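Local structure of SusD family protein (Bacteroides uniformis, 7KV1) at residues A103-T108 with I512-L517; V115-I120 with F154-L159; V241-D246 with L472-G477; M339-Y344 with T374-Q379. The protein probably binds beta-glucan at the cell surface, as a SusD-family glycan-binding protein of a human gut bacterium. All blocks are in the same frame, centred on the assembly; numbering follows the deposited sequence.

In the fold
Contact 1 joins residues 404 apart, so its loop encloses the other three, and it ties the stretch before helix 110-129 to the C-terminal end of the chain. Contact 2 pairs that same helix with helix 138-162; its centre is about 17 Å from that of contact 1. Contact 3 follows in series, its centre about 21 Å from that of contact 2, and joins helix 230-244 to helix 468-474. Contact 4 is nested within the loop of contact 3. It includes strand 376-378 of the two-stranded antiparallel sheet with 358-360, about 31 Å between centres from contact 2 and across the chain's centre. Contacts 1 and 3 thus join late segments to earlier parts of the chain, consistent with a compact TPR-like SusD fold.

Contact 1 of 4, residues A103-T108 with I512-L517; sequences ANENNT and IAQGEL
A tight turn, N104 to N107, in the loop between helix 93-99 and helix 110-129, meets the start of helix 514-519 close to the C-terminal end of the chain. The main link runs backbone to backbone: Q514 N donates to E105 O at 2.9 Å, somewhat bent, at 155°, with the donor above the carbonyl plane. A513 holds the N-cap position, and its methyl cannot accept from the first-turn N-H groups; the loop carbonyl takes up one of them instead. The same oxygen receives a CA-H...O contact from A513 CA at 3.5 Å.

What presents E105 O is a type I beta turn overlaid by an Asx turn. N104 OD1 accepts from N106 N at 2.8 Å and from N107 ND2 at 3.1 Å, each on an in-plane lone pair. Asparagine suits the place because its short amide folds back over the turn, holding the N-H of the E105-N106 peptide inward while the carbonyl faces the helix.

E105 CG sits in the crowded position between backbone N and carbonyl carbon, and the chain bends at chi2 to lie alongside Q514, CG to Q514 CB 3.8 Å and to Q514 CG 4.1 Å. N106 ND2 approaches the same Q514 CB at 3.7 Å. An alanine in place of Q514 removes everything beyond CB, and would probably lose the part of the side chain that runs alongside E105 and N106. Beyond the turn, T108 CG2 rests against A513 CB at 4.1 Å, while T108 OG1 bonds to P511 O.

Contact 2 of 4, residues V115-I120 with F154-L159; sequences VDYSGI and FYYNML
With chi1 near -70°, D116, I120, Y155 and L159 all place CG (CG1 in I120) beside the backbone N, anti to the carbonyl carbon, which sets them into the seam between helix 110-129 and helix 138-162. The axes of the two short segments approach to 8.7 Å and run roughly antiparallel, crossing at -155°, consistent with the helical pairs of a TPR-like fold. Y155 lays one ring face over the backbone of G119, whose CA is 3.3 Å from Y155 CE2; a side chain there would collide with the ring, so glycine suits the site. I120 CD1 stands over the centre of the Y156 ring, 3.5 Å from the centroid. It also meets L159 CD1 tip to tip at 3.6 Å, and that leucine methyl lies over a face of Y117, offset toward the rim. The three phenol hydroxyls are each bonded to a carbonyl outside the two segments: Y117 to P167, Y155 to A54, Y156 to Y169. D116 is the chemical exception, its CB against L159 CG at 3.5 Å and its OD1 3.1 Å from M158 SD. OD1 is buried without any polar partner in the model, so the carboxylate's pKa is probably raised and a protonated form is plausible.

Contact 3 of 4, residues V241-D246 with L472-G477; sequences VMYQND and LVRAEG
M242 and R474 lie side by side and point the same way, M242 setting its CE over one face of the guanidinium, 3.7 Å from R474 NH2. R474 begins from the crowded first torsion (chi1 76°, CG between backbone N and carbonyl carbon) and then runs extended to NE, which carries the charged end along the last turn of helix 230-244. A flexible thioether suits such a place, since its methyl can cover the flat cation while the edge keeps its polar bonds. At that edge, in plane, NH1 gives a hydrogen to a water at 2.8 Å. The water in turn donates to M242 O and to N245 OD1, each at 2.7 Å.

N245 ends the helix in a Schellman motif with a positive phi of 64°, a left-handed conformation that asparagine tolerates well. Its amide turns across to the C-terminal part of helix 468-474: ND2 donates to R474 O at 2.8 Å, almost straight at 164°, on a lone pair in the carbonyl plane. G477 N bonds to that same oxygen. G477 itself passes close to the amide, N245 ND2 lying 3.7 Å from G477 CA, and a side chain would strike it.

Y243 crosses V473 obliquely, its OH 3.4 Å from V473 CG1, and stacks its ring on H161. R474 also forms salt bridges to E417 and D471, and R421 donates to N245 OD1. Although R458, a like charge, lies close by, the buried guanidinium is likely to stay charged, because E417, D471 and the water offset the cost.

Contact 4 of 4, residues M339-Y344 with T374-Q379; sequences MRLETY and THIWLQ
Two hydrogen bonds tie the residues leading into helix 341-345 to strand 376-378 and the turn just before it. M339 N donates to I376 O at 3.0 Å, at 150° and from well above the carbonyl plane. T374 OG1 donates to M339 O at 2.7 Å. The same hydroxyl closes an ST turn by accepting from I376 N at 3.0 Å; chi1 of 62° places it in the crowded position between backbone N and carbonyl carbon, where it can reach both. A valine in place of T374 removes the hydroxyl and would probably leave M339 O and I376 N without these partners, weakening both the turn and its tie to the loop.

The apolar contacts centre on M339 and I376, which cross obliquely. I376 CG2 meets M339 CB at 3.7 Å, while I376 CD1, at the end of the other branch, lies 3.8 Å from Y344 CB and 4.0 Å from L341 CD1. A beta-branched isoleucine fits because its two arms serve the loop and the helix separately. M339 starts anti to the backbone N and bends at chi3, bringing CE to L378 CD1 at 4.0 Å; an unbranched chain suits this long reach.

Strand 376-378 pairs antiparallel with strand 358-360, on which M339 and Y344 also rest, both touching C358. W377 turns away, its NE1 bonded to Y367 OH, and R340, at the N-cap, makes a cation-pi contact with W83. Since T374 OG1 accepts from an N-H while donating, its O-H is probably polarised, which would strengthen the short bond to M339 O.

Contact 1 of 4, residues A103-T108 with I512-L517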
# COMPACT_ATOMS: atom_id res chain seq x y z
N ALA A 103 -16.39 -0.77 -12.72
CA ALA A 103 -16.99 -1.03 -11.39
C ALA A 103 -18.33 -0.31 -11.32
O ALA A 103 -18.57 0.62 -12.08
CB ALA A 103 -16.05 -0.58 -10.29
N ASN A 104 -19.15 -0.67 -10.36
CA ASN A 104 -20.44 -0.01 -10.10
C ASN A 104 -20.75 -0.19 -8.63
O ASN A 104 -19.95 -0.82 -7.90
CB ASN A 104 -21.55 -0.51 -11.04
CG ASN A 104 -21.85 -1.99 -10.93
OD1 ASN A 104 -21.95 -2.56 -9.85
ND2 ASN A 104 -22.03 -2.62 -12.07
N GLU A 105 -21.91 0.30 -8.21
CA GLU A 105 -22.31 0.31 -6.79
C GLU A 105 -22.51 -1.12 -6.29
O GLU A 105 -22.51 -1.29 -5.07
CB GLU A 105 -23.56 1.17 -6.59
CG GLU A 105 -24.82 0.59 -7.23
CD GLU A 105 -25.08 0.95 -8.68
OE1 GLU A 105 -24.10 1.28 -9.41
OE2 GLU A 105 -26.28 0.91 -9.08
N ASN A 106 -22.61 -2.13 -7.16
CA ASN A 106 -22.72 -3.53 -6.67
C ASN A 106 -21.37 -4.27 -6.82
O ASN A 106 -21.30 -5.47 -6.48
CB ASN A 106 -23.88 -4.28 -7.36
CG ASN A 106 -25.22 -3.58 -7.22
OD1 ASN A 106 -25.87 -3.26 -8.21
ND2 ASN A 106 -25.58 -3.20 -6.02
N ASN A 107 -20.33 -3.62 -7.36
CA ASN A 107 -19.07 -4.30 -7.77
C ASN A 107 -17.91 -3.32 -7.53
O ASN A 107 -17.43 -2.68 -8.49
CB ASN A 107 -19.12 -4.76 -9.23
CG ASN A 107 -20.07 -5.92 -9.44
OD1 ASN A 107 -19.74 -7.05 -9.12
ND2 ASN A 107 -21.26 -5.63 -9.93
N THR A 108 -17.51 -3.20 -6.27
CA THR A 108 -16.50 -2.22 -5.80
C THR A 108 -15.78 -2.81 -4.58
O THR A 108 -15.90 -4.03 -4.34
CB THR A 108 -17.20 -0.88 -5.60
OG1 THR A 108 -16.19 0.13 -5.47
CG2 THR A 108 -18.12 -0.91 -4.40
N ILE A 512 -18.95 4.06 -4.53
CA ILE A 512 -19.40 3.75 -3.14
C ILE A 512 -20.41 2.60 -3.25
O ILE A 512 -21.22 2.61 -4.22
CB ILE A 512 -19.97 5.02 -2.49
CG1 ILE A 512 -18.91 6.14 -2.44
CG2 ILE A 512 -20.53 4.73 -1.13
CD1 ILE A 512 -19.48 7.49 -2.05
N ALA A 513 -20.36 1.65 -2.32
CA ALA A 513 -21.21 0.44 -2.33
C ALA A 513 -22.67 0.85 -2.11
O ALA A 513 -22.95 1.73 -1.28
CB ALA A 513 -20.74 -0.57 -1.33
N GLN A 514 -23.59 0.22 -2.84
CA GLN A 514 -25.03 0.57 -2.81
C GLN A 514 -25.54 0.55 -1.35
O GLN A 514 -26.31 1.43 -1.00
CB GLN A 514 -25.83 -0.36 -3.72
CG GLN A 514 -27.23 0.18 -4.00
CD GLN A 514 -28.11 -0.87 -4.63
OE1 GLN A 514 -28.81 -1.60 -3.93
NE2 GLN A 514 -28.04 -0.99 -5.94
N GLY A 515 -25.08 -0.40 -0.54
CA GLY A 515 -25.41 -0.52 0.89
C GLY A 515 -25.18 0.76 1.68
O GLY A 515 -26.02 1.10 2.55
N GLU A 516 -24.07 1.47 1.40
CA GLU A 516 -23.74 2.74 2.10
C GLU A 516 -24.74 3.82 1.68
O GLU A 516 -25.20 4.56 2.56
CB GLU A 516 -22.31 3.15 1.77
CG GLU A 516 -21.33 2.08 2.12
CD GLU A 516 -21.33 1.76 3.60
OE1 GLU A 516 -21.77 2.63 4.40
OE2 GLU A 516 -20.83 0.69 3.96
N LEU A 517 -25.08 3.88 0.39
CA LEU A 517 -26.07 4.84 -0.15
C LEU A 517 -27.43 4.56 0.51
O LEU A 517 -28.11 5.53 0.87
CB LEU A 517 -26.16 4.72 -1.67
CG LEU A 517 -24.86 4.88 -2.45
CD1 LEU A 517 -25.16 4.81 -3.94
CD2 LEU A 517 -24.15 6.19 -2.13

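Contact 2 of 4, residues V115-I120 with F154-L159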
# COMPACT_ATOMS: atom_id res chain seq x y z
N VAL A 115 -13.85 -1.71 6.77
CA VAL A 115 -12.57 -1.82 7.52
C VAL A 115 -12.13 -0.44 7.99
O VAL A 115 -11.86 -0.25 9.19
CB VAL A 115 -11.49 -2.46 6.64
CG1 VAL A 115 -10.12 -2.33 7.28
CG2 VAL A 115 -11.81 -3.91 6.30
N ASP A 116 -12.03 0.52 7.07
CA ASP A 116 -11.46 1.86 7.39
C ASP A 116 -12.34 2.56 8.43
O ASP A 116 -11.78 3.09 9.41
CB ASP A 116 -11.26 2.70 6.14
CG ASP A 116 -10.19 2.15 5.20
OD1 ASP A 116 -9.25 1.44 5.69
OD2 ASP A 116 -10.31 2.43 3.99
N TYR A 117 -13.67 2.60 8.26
CA TYR A 117 -14.56 3.26 9.24
C TYR A 117 -14.57 2.50 10.57
O TYR A 117 -14.80 3.15 11.61
CB TYR A 117 -15.95 3.56 8.65
CG TYR A 117 -15.93 4.75 7.74
CD1 TYR A 117 -15.70 6.03 8.24
CD2 TYR A 117 -16.09 4.61 6.37
CE1 TYR A 117 -15.68 7.14 7.40
CE2 TYR A 117 -16.07 5.70 5.52
CZ TYR A 117 -15.84 6.97 6.03
OH TYR A 117 -15.80 8.04 5.18
N SER A 118 -14.38 1.19 10.58
CA SER A 118 -14.22 0.42 11.83
C SER A 118 -12.95 0.87 12.55
O SER A 118 -12.99 1.15 13.75
CB SER A 118 -14.20 -1.05 11.55
OG SER A 118 -15.46 -1.45 11.01
N GLY A 119 -11.83 0.97 11.83
CA GLY A 119 -10.60 1.55 12.39
C GLY A 119 -10.84 2.94 12.95
O GLY A 119 -10.41 3.23 14.11
N ILE A 120 -11.49 3.79 12.17
CA ILE A 120 -11.73 5.20 12.59
C ILE A 120 -12.55 5.22 13.89
O ILE A 120 -12.10 5.85 14.86
CB ILE A 120 -12.32 5.99 11.42
CG1 ILE A 120 -11.26 6.21 10.35
CG2 ILE A 120 -12.91 7.30 11.91
CD1 ILE A 120 -11.86 6.33 8.97
N PHE A 154 -4.19 7.09 8.78
CA PHE A 154 -3.91 5.91 7.93
C PHE A 154 -5.21 5.37 7.33
O PHE A 154 -5.29 5.16 6.10
CB PHE A 154 -3.20 4.82 8.72
CG PHE A 154 -2.93 3.63 7.85
CD1 PHE A 154 -1.85 3.64 6.99
CD2 PHE A 154 -3.77 2.55 7.85
CE1 PHE A 154 -1.60 2.55 6.18
CE2 PHE A 154 -3.53 1.47 7.03
CZ PHE A 154 -2.45 1.48 6.19
N TYR A 155 -6.22 5.14 8.16
CA TYR A 155 -7.54 4.63 7.71
C TYR A 155 -8.19 5.64 6.76
O TYR A 155 -8.78 5.20 5.77
CB TYR A 155 -8.44 4.30 8.91
CG TYR A 155 -7.98 3.13 9.74
CD1 TYR A 155 -7.81 1.87 9.17
CD2 TYR A 155 -7.76 3.26 11.11
CE1 TYR A 155 -7.43 0.78 9.93
CE2 TYR A 155 -7.35 2.18 11.88
CZ TYR A 155 -7.21 0.93 11.29
OH TYR A 155 -6.81 -0.12 12.05
N TYR A 156 -8.13 6.96 7.07
CA TYR A 156 -8.77 7.97 6.21
C TYR A 156 -8.02 8.04 4.89
O TYR A 156 -8.63 8.31 3.82
CB TYR A 156 -8.85 9.33 6.89
CG TYR A 156 -10.13 9.55 7.63
CD1 TYR A 156 -11.34 9.59 6.94
CD2 TYR A 156 -10.15 9.71 9.01
CE1 TYR A 156 -12.53 9.79 7.61
CE2 TYR A 156 -11.34 9.93 9.69
CZ TYR A 156 -12.53 9.95 8.98
OH TYR A 156 -13.73 10.08 9.63
N ASN A 157 -6.70 7.84 4.96
CA ASN A 157 -5.84 7.94 3.76
C ASN A 157 -6.27 6.86 2.75
O ASN A 157 -6.28 7.13 1.53
CB ASN A 157 -4.36 7.82 4.16
CG ASN A 157 -3.46 7.84 2.95
OD1 ASN A 157 -3.60 8.73 2.09
ND2 ASN A 157 -2.56 6.87 2.89
N MET A 158 -6.57 5.66 3.23
CA MET A 158 -7.08 4.55 2.39
C MET A 158 -8.42 4.94 1.76
O MET A 158 -8.56 4.84 0.53
CB MET A 158 -7.22 3.27 3.22
CG MET A 158 -7.35 2.03 2.39
SD MET A 158 -7.34 0.57 3.47
CE MET A 158 -5.68 0.64 4.13
N LEU A 159 -9.36 5.43 2.55
CA LEU A 159 -10.68 5.91 2.05
C LEU A 159 -10.48 6.96 0.96
O LEU A 159 -11.14 6.88 -0.09
CB LEU A 159 -11.50 6.49 3.20
CG LEU A 159 -12.04 5.47 4.19
CD1 LEU A 159 -12.50 6.17 5.46
CD2 LEU A 159 -13.18 4.65 3.57

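Contact 3 of 4, residues V241-D246 with L472-G477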
# COMPACT_ATOMS: atom_id res chain seq x y z
N VAL A 241 1.04 14.07 0.30
CA VAL A 241 1.44 15.31 -0.42
C VAL A 241 1.66 14.94 -1.90
O VAL A 241 1.14 15.64 -2.82
CB VAL A 241 2.71 15.88 0.25
CG1 VAL A 241 3.39 16.89 -0.64
CG2 VAL A 241 2.38 16.51 1.59
N MET A 242 2.35 13.84 -2.18
CA MET A 242 2.64 13.49 -3.60
C MET A 242 1.33 13.12 -4.32
O MET A 242 1.14 13.48 -5.50
CB MET A 242 3.69 12.38 -3.64
CG MET A 242 5.06 12.86 -3.09
SD MET A 242 6.19 11.49 -2.75
CE MET A 242 6.82 11.21 -4.41
N TYR A 243 0.43 12.40 -3.66
CA TYR A 243 -0.80 11.91 -4.33
C TYR A 243 -1.67 13.12 -4.64
O TYR A 243 -2.36 13.11 -5.61
CB TYR A 243 -1.56 10.88 -3.48
CG TYR A 243 -2.57 10.15 -4.33
CD1 TYR A 243 -2.16 9.21 -5.26
CD2 TYR A 243 -3.94 10.39 -4.22
CE1 TYR A 243 -3.07 8.58 -6.09
CE2 TYR A 243 -4.87 9.74 -5.01
CZ TYR A 243 -4.43 8.82 -5.96
OH TYR A 243 -5.32 8.19 -6.78
N GLN A 244 -1.64 14.14 -3.80
CA GLN A 244 -2.44 15.37 -4.01
C GLN A 244 -1.79 16.27 -5.06
O GLN A 244 -2.49 17.17 -5.51
CB GLN A 244 -2.56 16.15 -2.69
CG GLN A 244 -3.46 17.37 -2.69
CD GLN A 244 -4.90 17.12 -3.06
OE1 GLN A 244 -5.35 15.98 -3.22
NE2 GLN A 244 -5.62 18.22 -3.24
N ASN A 245 -0.48 16.10 -5.31
CA ASN A 245 0.35 17.02 -6.14
C ASN A 245 0.37 18.37 -5.40
O ASN A 245 0.27 19.42 -6.04
CB ASN A 245 -0.13 17.09 -7.60
CG ASN A 245 0.34 15.91 -8.42
OD1 ASN A 245 1.54 15.67 -8.53
ND2 ASN A 245 -0.60 15.09 -8.90
N ASP A 246 0.44 18.35 -4.06
CA ASP A 246 0.37 19.58 -3.25
C ASP A 246 1.77 20.23 -3.23
O ASP A 246 2.53 19.98 -2.30
CB ASP A 246 -0.15 19.26 -1.84
CG ASP A 246 -0.21 20.47 -0.93
OD1 ASP A 246 0.11 21.58 -1.41
OD2 ASP A 246 -0.55 20.26 0.26
N LEU A 472 0.77 5.95 -11.15
CA LEU A 472 0.32 6.29 -12.52
C LEU A 472 -0.73 7.41 -12.42
O LEU A 472 -0.67 8.35 -13.21
CB LEU A 472 -0.26 5.05 -13.22
CG LEU A 472 0.75 4.03 -13.72
CD1 LEU A 472 0.05 2.73 -14.10
CD2 LEU A 472 1.53 4.60 -14.88
N VAL A 473 -1.62 7.37 -11.44
CA VAL A 473 -2.71 8.38 -11.30
C VAL A 473 -2.14 9.76 -10.95
O VAL A 473 -2.56 10.76 -11.58
CB VAL A 473 -3.76 7.95 -10.27
CG1 VAL A 473 -4.75 9.08 -10.00
CG2 VAL A 473 -4.46 6.67 -10.71
N ARG A 474 -1.24 9.81 -9.98
CA ARG A 474 -0.69 11.10 -9.50
C ARG A 474 0.17 11.73 -10.59
O ARG A 474 0.30 12.99 -10.60
CB ARG A 474 0.03 10.90 -8.17
CG ARG A 474 1.41 10.25 -8.27
CD ARG A 474 1.92 9.94 -6.87
NE ARG A 474 3.19 9.27 -6.92
CZ ARG A 474 4.37 9.88 -7.16
NH1 ARG A 474 4.41 11.18 -7.39
NH2 ARG A 474 5.49 9.17 -7.16
N ALA A 475 0.77 10.88 -11.45
CA ALA A 475 1.67 11.30 -12.55
C ALA A 475 0.90 12.10 -13.59
O ALA A 475 1.55 12.83 -14.33
CB ALA A 475 2.38 10.13 -13.19
N GLU A 476 -0.42 12.07 -13.58
CA GLU A 476 -1.24 12.99 -14.40
C GLU A 476 -0.89 14.46 -14.06
O GLU A 476 -1.08 15.32 -14.94
CB GLU A 476 -2.73 12.68 -14.27
CG GLU A 476 -3.09 11.34 -14.89
CD GLU A 476 -2.90 11.28 -16.39
OE1 GLU A 476 -3.21 12.28 -17.06
OE2 GLU A 476 -2.37 10.27 -16.89
N GLY A 477 -0.43 14.75 -12.85
CA GLY A 477 -0.11 16.11 -12.42
C GLY A 477 1.39 16.35 -12.49
O GLY A 477 1.80 17.41 -12.02
O HOH W 1 2.73 13.39 -7.67

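Contact 4 of 4, residues M339-Y344 with T374-Q379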
# COMPACT_ATOMS: atom_id res chain seq x y z
N MET A 339 1.14 -12.67 -12.80
CA MET A 339 2.05 -11.58 -13.23
C MET A 339 2.09 -11.51 -14.76
O MET A 339 2.35 -12.55 -15.44
CB MET A 339 3.47 -11.76 -12.69
CG MET A 339 4.28 -10.49 -12.94
SD MET A 339 5.86 -10.58 -12.19
CE MET A 339 5.32 -10.46 -10.49
N ARG A 340 1.96 -10.30 -15.31
CA ARG A 340 2.02 -10.10 -16.78
C ARG A 340 3.43 -10.40 -17.27
O ARG A 340 4.40 -10.09 -16.55
CB ARG A 340 1.59 -8.70 -17.22
CG ARG A 340 0.15 -8.42 -16.85
CD ARG A 340 -0.27 -6.96 -16.83
NE ARG A 340 -0.37 -6.38 -18.14
CZ ARG A 340 -1.28 -5.45 -18.48
NH1 ARG A 340 -2.23 -5.06 -17.64
NH2 ARG A 340 -1.27 -5.00 -19.71
N LEU A 341 3.52 -10.97 -18.48
CA LEU A 341 4.82 -11.25 -19.14
C LEU A 341 5.59 -9.93 -19.31
O LEU A 341 6.82 -9.91 -19.15
CB LEU A 341 4.57 -11.92 -20.49
CG LEU A 341 5.83 -12.29 -21.30
CD1 LEU A 341 6.81 -13.13 -20.48
CD2 LEU A 341 5.45 -13.02 -22.59
N GLU A 342 4.90 -8.87 -19.65
CA GLU A 342 5.47 -7.52 -19.83
C GLU A 342 6.15 -7.10 -18.52
O GLU A 342 7.22 -6.48 -18.55
CB GLU A 342 4.33 -6.60 -20.31
CG GLU A 342 3.60 -7.09 -21.59
CD GLU A 342 2.66 -8.32 -21.62
OE1 GLU A 342 1.89 -8.56 -20.67
OE2 GLU A 342 2.66 -9.03 -22.66
N THR A 343 5.62 -7.46 -17.36
CA THR A 343 6.25 -7.13 -16.06
C THR A 343 7.57 -7.90 -15.88
O THR A 343 8.55 -7.34 -15.31
CB THR A 343 5.27 -7.38 -14.91
OG1 THR A 343 4.04 -6.78 -15.31
CG2 THR A 343 5.75 -6.83 -13.59
N TYR A 344 7.59 -9.18 -16.25
CA TYR A 344 8.85 -9.95 -16.22
C TYR A 344 9.83 -9.29 -17.19
O TYR A 344 11.00 -9.03 -16.83
CB TYR A 344 8.57 -11.43 -16.51
CG TYR A 344 9.82 -12.25 -16.64
CD1 TYR A 344 10.47 -12.76 -15.52
CD2 TYR A 344 10.39 -12.46 -17.88
CE1 TYR A 344 11.64 -13.49 -15.64
CE2 TYR A 344 11.56 -13.20 -18.02
CZ TYR A 344 12.18 -13.71 -16.90
OH TYR A 344 13.36 -14.38 -17.04
N THR A 374 -0.22 -17.09 -16.82
CA THR A 374 1.03 -16.71 -17.55
C THR A 374 2.17 -17.65 -17.16
O THR A 374 3.24 -17.52 -17.77
CB THR A 374 1.46 -15.26 -17.25
OG1 THR A 374 1.74 -15.14 -15.85
CG2 THR A 374 0.40 -14.25 -17.63
N HIS A 375 1.95 -18.51 -16.16
CA HIS A 375 3.01 -19.32 -15.50
C HIS A 375 4.01 -18.39 -14.80
O HIS A 375 5.12 -18.87 -14.48
CB HIS A 375 3.72 -20.26 -16.51
CG HIS A 375 3.16 -21.64 -16.51
ND1 HIS A 375 1.80 -21.88 -16.62
CD2 HIS A 375 3.75 -22.86 -16.36
CE1 HIS A 375 1.57 -23.18 -16.54
NE2 HIS A 375 2.74 -23.81 -16.39
N ILE A 376 3.62 -17.13 -14.55
CA ILE A 376 4.43 -16.20 -13.71
C ILE A 376 3.55 -15.70 -12.58
O ILE A 376 2.39 -15.36 -12.86
CB ILE A 376 5.02 -15.01 -14.49
CG1 ILE A 376 5.63 -15.44 -15.83
CG2 ILE A 376 6.02 -14.26 -13.63
CD1 ILE A 376 6.04 -14.28 -16.68
N TRP A 377 4.13 -15.64 -11.39
CA TRP A 377 3.46 -15.25 -10.14
C TRP A 377 4.38 -14.31 -9.37
O TRP A 377 5.58 -14.22 -9.72
CB TRP A 377 3.11 -16.49 -9.34
CG TRP A 377 2.31 -17.50 -10.10
CD1 TRP A 377 2.76 -18.58 -10.81
CD2 TRP A 377 0.88 -17.45 -10.32
NE1 TRP A 377 1.71 -19.21 -11.43
CE2 TRP A 377 0.55 -18.56 -11.13
CE3 TRP A 377 -0.13 -16.59 -9.92
CZ2 TRP A 377 -0.77 -18.82 -11.52
CZ3 TRP A 377 -1.43 -16.85 -10.30
CH2 TRP A 377 -1.74 -17.95 -11.09
N LEU A 378 3.84 -13.67 -8.33
CA LEU A 378 4.62 -12.76 -7.46
C LEU A 378 5.45 -13.61 -6.48
O LEU A 378 4.87 -14.31 -5.63
CB LEU A 378 3.67 -11.80 -6.74
CG LEU A 378 4.30 -10.81 -5.77
CD1 LEU A 378 5.21 -9.84 -6.49
CD2 LEU A 378 3.22 -10.06 -5.00
N GLN A 379 6.76 -13.52 -6.57
CA GLN A 379 7.70 -14.23 -5.67
C GLN A 379 7.68 -13.61 -4.27
O GLN A 379 7.91 -14.32 -3.31
CB GLN A 379 9.08 -14.22 -6.33
CG GLN A 379 10.18 -14.76 -5.43
CD GLN A 379 10.15 -16.26 -5.31
OE1 GLN A 379 9.80 -16.96 -6.26
NE2 GLN A 379 10.55 -16.75 -4.15